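Local atomic coordinates of DegQ (PDB entry 4YO1), a protein that probably acts as a periplasmic serine protease of the HtrA type, here as a chain holding the trypsin-like protease domain and the first PDZ domain. Residues 85-90 and 126-131; 148-153 and 171-176. The protein carries 1 engineered substitution. All coordinates share one frame; numbering follows the deposited sequence.

Contact 1: 85-90 and 126-131; sequences NGIIIT and VLKIDA
The peptide groups of I88 and L127 face each other in an antiparallel hydrogen-bonded pair; no ring takes part. I88 N reaches L127 O at 3.0 Å, tilted 22° from that carbonyl plane. L127 N reaches I88 O at 2.9 Å, nearly in line with the carbonyl. On one face I88 and L127 lie side by side, with I88 CG1 4.1 Å from L127 CD1. L127 CD1 is also 3.9 Å from T90 CG2. On the other face the CG2 branch of I87, anti to its backbone N, crosses V126 CG1 at 3.7 Å. I247 of helix 236-249 packs on I87, and A243 and I246 on V126. L127 packs on L115 and I101. T90 OG1 is bonded to S77 O. G86, with positive phi, and I87 face D82 in a G1 bulge. This pairing lies in the N-terminal barrel of the chymotrypsin-like double-barrel fold, with the T90 side chain about 7 Å from that of H93, a predicted charge-relay residue. The peptide groups of I88 and L127 satisfy each other; those of I87, I89, V126 and K128 bond to flanking strands 74-82 and 110-119. Side-chain contacts are aliphatic apart from extended K128, whose CE is 3.4 Å from N85 O.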
loop_
_atom_site.group_PDB
_atom_site.type_symbol
_atom_site.label_atom_id
_atom_site.label_comp_id
_atom_site.label_asym_id
_atom_site.label_seq_id
_atom_site.Cartn_x
_atom_site.Cartn_y
_atom_site.Cartn_z
ATOM N N ASN A 85 36.297 -1.848 -2.068
ATOM C CA ASN A 85 36.797 -0.773 -1.215
ATOM C C ASN A 85 36.075 -0.717 0.129
ATOM O O ASN A 85 36.482 0.007 1.042
ATOM C CB ASN A 85 36.725 0.576 -1.933
ATOM C CG ASN A 85 38.003 0.901 -2.687
ATOM O OD1 ASN A 85 39.104 0.653 -2.196
ATOM N ND2 ASN A 85 37.862 1.454 -3.887
ATOM N N GLY A 86 35.004 -1.498 0.241
ATOM C CA GLY A 86 34.237 -1.594 1.468
ATOM C C GLY A 86 33.365 -0.381 1.715
ATOM O O GLY A 86 33.187 0.049 2.852
ATOM N N ILE A 87 32.801 0.169 0.648
ATOM C CA ILE A 87 32.064 1.418 0.758
ATOM C C ILE A 87 30.547 1.213 0.776
ATOM O O ILE A 87 29.975 0.534 -0.081
ATOM C CB ILE A 87 32.537 2.449 -0.308
ATOM C CG1 ILE A 87 33.980 2.865 -0.032
ATOM C CG2 ILE A 87 31.617 3.659 -0.391
ATOM C CD1 ILE A 87 34.588 3.646 -1.154
ATOM N N ILE A 88 29.907 1.765 1.801
ATOM C CA ILE A 88 28.462 1.657 1.943
ATOM C C ILE A 88 27.851 3.042 2.099
ATOM O O ILE A 88 28.504 3.979 2.559
ATOM C CB ILE A 88 28.025 0.731 3.135
ATOM C CG1 ILE A 88 27.520 1.551 4.320
ATOM C CG2 ILE A 88 29.142 -0.231 3.563
ATOM C CD1 ILE A 88 26.015 1.537 4.459
ATOM N N ILE A 89 26.589 3.157 1.704
ATOM C CA ILE A 89 25.851 4.403 1.823
ATOM C C ILE A 89 24.567 4.194 2.624
ATOM O O ILE A 89 23.909 3.157 2.521
ATOM C CB ILE A 89 25.526 4.973 0.439
ATOM C CG1 ILE A 89 24.650 6.221 0.555
ATOM C CG2 ILE A 89 24.843 3.926 -0.403
ATOM C CD1 ILE A 89 24.336 6.866 -0.768
ATOM N N THR A 90 24.230 5.179 3.443
ATOM C CA THR A 90 23.052 5.118 4.281
ATOM C C THR A 90 22.570 6.550 4.470
ATOM O O THR A 90 23.113 7.467 3.857
ATOM C CB THR A 90 23.381 4.439 5.635
ATOM O OG1 THR A 90 22.265 4.553 6.527
ATOM C CG2 THR A 90 24.609 5.073 6.265
ATOM N N VAL A 126 28.330 8.561 3.693
ATOM C CA VAL A 126 29.166 7.489 3.171
ATOM C C VAL A 126 30.046 6.908 4.268
ATOM O O VAL A 126 30.659 7.650 5.038
ATOM C CB VAL A 126 30.090 7.989 2.047
ATOM C CG1 VAL A 126 30.828 6.816 1.421
ATOM C CG2 VAL A 126 29.299 8.750 0.997
ATOM N N LEU A 127 30.111 5.583 4.339
ATOM C CA LEU A 127 30.924 4.919 5.350
ATOM C C LEU A 127 31.899 3.954 4.688
ATOM O O LEU A 127 31.620 3.419 3.614
ATOM C CB LEU A 127 30.038 4.152 6.335
ATOM C CG LEU A 127 28.787 4.834 6.897
ATOM C CD1 LEU A 127 27.970 3.847 7.700
ATOM C CD2 LEU A 127 29.126 6.043 7.743
ATOM N N LYS A 128 33.043 3.729 5.326
ATOM C CA LYS A 128 34.004 2.772 4.796
ATOM C C LYS A 128 34.126 1.566 5.709
ATOM O O LYS A 128 34.045 1.678 6.926
ATOM C CB LYS A 128 35.378 3.412 4.553
ATOM C CG LYS A 128 36.271 2.603 3.607
ATOM C CD LYS A 128 37.582 3.317 3.313
ATOM C CE LYS A 128 38.379 2.607 2.223
ATOM N NZ LYS A 128 39.524 3.443 1.744
ATOM N N ILE A 129 34.304 0.407 5.093
ATOM C CA ILE A 129 34.480 -0.837 5.811
ATOM C C ILE A 129 35.827 -1.420 5.377
ATOM O O ILE A 129 36.150 -1.449 4.186
ATOM C CB ILE A 129 33.278 -1.803 5.551
ATOM C CG1 ILE A 129 32.541 -2.121 6.854
ATOM C CG2 ILE A 129 33.705 -3.087 4.862
ATOM C CD1 ILE A 129 31.719 -0.975 7.399
ATOM N N ASP A 130 36.639 -1.823 6.351
ATOM C CA ASP A 130 37.944 -2.406 6.059
ATOM C C ASP A 130 37.843 -3.923 6.076
ATOM O O ASP A 130 38.456 -4.591 6.907
ATOM C CB ASP A 130 39.012 -1.904 7.037
ATOM C CG ASP A 130 39.536 -0.523 6.669
ATOM O OD1 ASP A 130 39.283 -0.073 5.530
ATOM O OD2 ASP A 130 40.206 0.110 7.512
ATOM N N ALA A 131 37.053 -4.454 5.145
ATOM C CA ALA A 131 36.806 -5.886 5.055
ATOM C C ALA A 131 36.745 -6.376 3.609
ATOM O O ALA A 131 36.647 -5.582 2.671
ATOM C CB ALA A 131 35.524 -6.239 5.779
#

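Contact 2: 148-153 and 171-176; sequences GDYVVA and FGIVSA
The rings of Y150 and F171 lie nearly parallel but slid apart, with planes at 22° and centroids 5.5 Å apart. They barely overlap; the nearest approach is Y150 CD1 to F171 CZ at 3.4 Å. F171 has CG anti to its backbone N (chi1 -178°), which carries the ring along the strand pair toward Y150. V152 crosses F171 at about a right angle and sets CG2 in the plane of the ring, at its edge, 3.6 Å from CD1. I173 CG2 approaches the Y150 ring obliquely, 3.7 Å from CD1. V151 and V174 meet methyl to methyl, CG2 to CG2, at 4.0 Å. The backbones are antiparallel but strongly twisted; the axes of strands 150-153 and 171-176 run at 118° to each other. G172 N bonds to V151 O, and the return bond from V151 N to G172 O is weak. Further along, V174 N bonds to D149 O at 3.0 Å and G148 N to V174 O at 3.1 Å. The aromatic side is a subunit contact: Y150 meets F171 of the second subunit edge-to-face, and F171 meets Y150 of the third subunit likewise. V151 packs inside its own barrel, the second, against T193 of strand 191-193, L206 of strand 205-207 and I214 of strand 213-217.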
loop_
_atom_site.group_PDB
_atom_site.type_symbol
_atom_site.label_atom_id
_atom_site.label_comp_id
_atom_site.label_asym_id
_atom_site.label_seq_id
_atom_site.Cartn_x
_atom_site.Cartn_y
_atom_site.Cartn_z
ATOM N N GLY A 148 5.067 4.860 -12.635
ATOM C CA GLY A 148 4.392 3.652 -13.074
ATOM C C GLY A 148 5.266 2.419 -12.966
ATOM O O GLY A 148 4.771 1.299 -12.895
ATOM N N ASP A 149 6.576 2.627 -12.978
ATOM C CA ASP A 149 7.528 1.548 -12.789
ATOM C C ASP A 149 7.313 0.948 -11.413
ATOM O O ASP A 149 7.143 1.679 -10.446
ATOM C CB ASP A 149 8.961 2.079 -12.888
ATOM C CG ASP A 149 9.376 2.392 -14.310
ATOM O OD1 ASP A 149 8.902 1.717 -15.244
ATOM O OD2 ASP A 149 10.194 3.311 -14.498
ATOM N N TYR A 150 7.311 -0.379 -11.325
ATOM C CA TYR A 150 7.197 -1.046 -10.036
ATOM C C TYR A 150 8.484 -0.836 -9.273
ATOM O O TYR A 150 9.507 -0.494 -9.842
ATOM C CB TYR A 150 6.912 -2.541 -10.202
ATOM C CG TYR A 150 5.620 -2.824 -10.923
ATOM C CD1 TYR A 150 4.403 -2.532 -10.335
ATOM C CD2 TYR A 150 5.621 -3.371 -12.197
ATOM C CE1 TYR A 150 3.222 -2.777 -11.004
ATOM C CE2 TYR A 150 4.460 -3.622 -12.863
ATOM C CZ TYR A 150 3.262 -3.326 -12.273
ATOM O OH TYR A 150 2.095 -3.585 -12.953
ATOM N N VAL A 151 8.437 -1.068 -7.974
ATOM C CA VAL A 151 9.504 -0.610 -7.104
ATOM C C VAL A 151 9.432 -1.298 -5.744
ATOM O O VAL A 151 8.340 -1.519 -5.220
ATOM C CB VAL A 151 9.417 0.925 -6.978
ATOM C CG1 VAL A 151 9.092 1.363 -5.559
ATOM C CG2 VAL A 151 10.666 1.566 -7.530
ATOM N N VAL A 152 10.590 -1.670 -5.200
ATOM C CA VAL A 152 10.639 -2.322 -3.897
ATOM C C VAL A 152 11.658 -1.689 -2.955
ATOM O O VAL A 152 12.828 -1.530 -3.299
ATOM C CB VAL A 152 10.898 -3.830 -4.029
ATOM C CG1 VAL A 152 11.491 -4.408 -2.728
ATOM C CG2 VAL A 152 9.611 -4.555 -4.403
ATOM N N ALA A 153 11.195 -1.340 -1.760
ATOM C CA ALA A 153 12.041 -0.710 -0.759
ATOM C C ALA A 153 12.549 -1.734 0.239
ATOM O O ALA A 153 11.800 -2.220 1.075
ATOM C CB ALA A 153 11.265 0.373 -0.040
ATOM N N PHE A 171 6.407 -3.160 -1.459
ATOM C CA PHE A 171 6.189 -3.040 -2.885
ATOM C C PHE A 171 5.340 -1.818 -3.161
ATOM O O PHE A 171 4.493 -1.445 -2.356
ATOM C CB PHE A 171 5.472 -4.295 -3.379
ATOM C CG PHE A 171 5.220 -4.325 -4.866
ATOM C CD1 PHE A 171 6.270 -4.334 -5.774
ATOM C CD2 PHE A 171 3.934 -4.378 -5.350
ATOM C CE1 PHE A 171 6.028 -4.381 -7.122
ATOM C CE2 PHE A 171 3.685 -4.422 -6.703
ATOM C CZ PHE A 171 4.729 -4.429 -7.589
ATOM N N GLY A 172 5.572 -1.196 -4.306
ATOM C CA GLY A 172 4.788 -0.064 -4.750
ATOM C C GLY A 172 5.268 0.357 -6.117
ATOM O O GLY A 172 6.016 -0.378 -6.766
ATOM N N ILE A 173 4.844 1.536 -6.559
ATOM C CA ILE A 173 5.354 2.098 -7.801
ATOM C C ILE A 173 5.962 3.469 -7.570
ATOM O O ILE A 173 5.877 4.020 -6.464
ATOM C CB ILE A 173 4.246 2.236 -8.851
ATOM C CG1 ILE A 173 3.171 3.213 -8.374
ATOM C CG2 ILE A 173 3.648 0.871 -9.183
ATOM C CD1 ILE A 173 2.110 3.483 -9.410
ATOM N N VAL A 174 6.564 4.021 -8.620
ATOM C CA VAL A 174 7.033 5.401 -8.600
ATOM C C VAL A 174 5.845 6.329 -8.833
ATOM O O VAL A 174 5.116 6.176 -9.822
ATOM C CB VAL A 174 8.097 5.632 -9.669
ATOM C CG1 VAL A 174 8.394 7.102 -9.813
ATOM C CG2 VAL A 174 9.364 4.853 -9.325
ATOM N N SER A 175 5.648 7.272 -7.912
ATOM C CA SER A 175 4.467 8.127 -7.899
ATOM C C SER A 175 4.663 9.434 -8.648
ATOM O O SER A 175 3.738 9.948 -9.275
ATOM C CB SER A 175 4.100 8.459 -6.459
ATOM O OG SER A 175 3.277 7.458 -5.896
ATOM N N ALA A 176 5.873 9.977 -8.555
ATOM C CA ALA A 176 6.222 11.230 -9.203
ATOM C C ALA A 176 7.741 11.323 -9.330
ATOM O O ALA A 176 8.472 10.562 -8.696
ATOM C CB ALA A 176 5.683 12.389 -8.399
#

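From the N terminus, strands 33-40 and 74-82 come first. Contact 1 then opens at 85-90 and closes at 126-131, around a loop that holds strands 98-104 and 110-119. It joins the third and sixth strands of the first barrel. The predicted charge-relay residues H93 and D123 lie within this loop. Contact 2 follows in series, neither nested nor crossed. It closes a shorter loop, partly unmodelled, and pairs the first two strands of the second barrel. A202, an engineered residue at a predicted charge-relay position, comes later from that barrel. The contact centres are about 27 Å apart. Helix 236-249 leaves the second barrel and returns to cover contact 1.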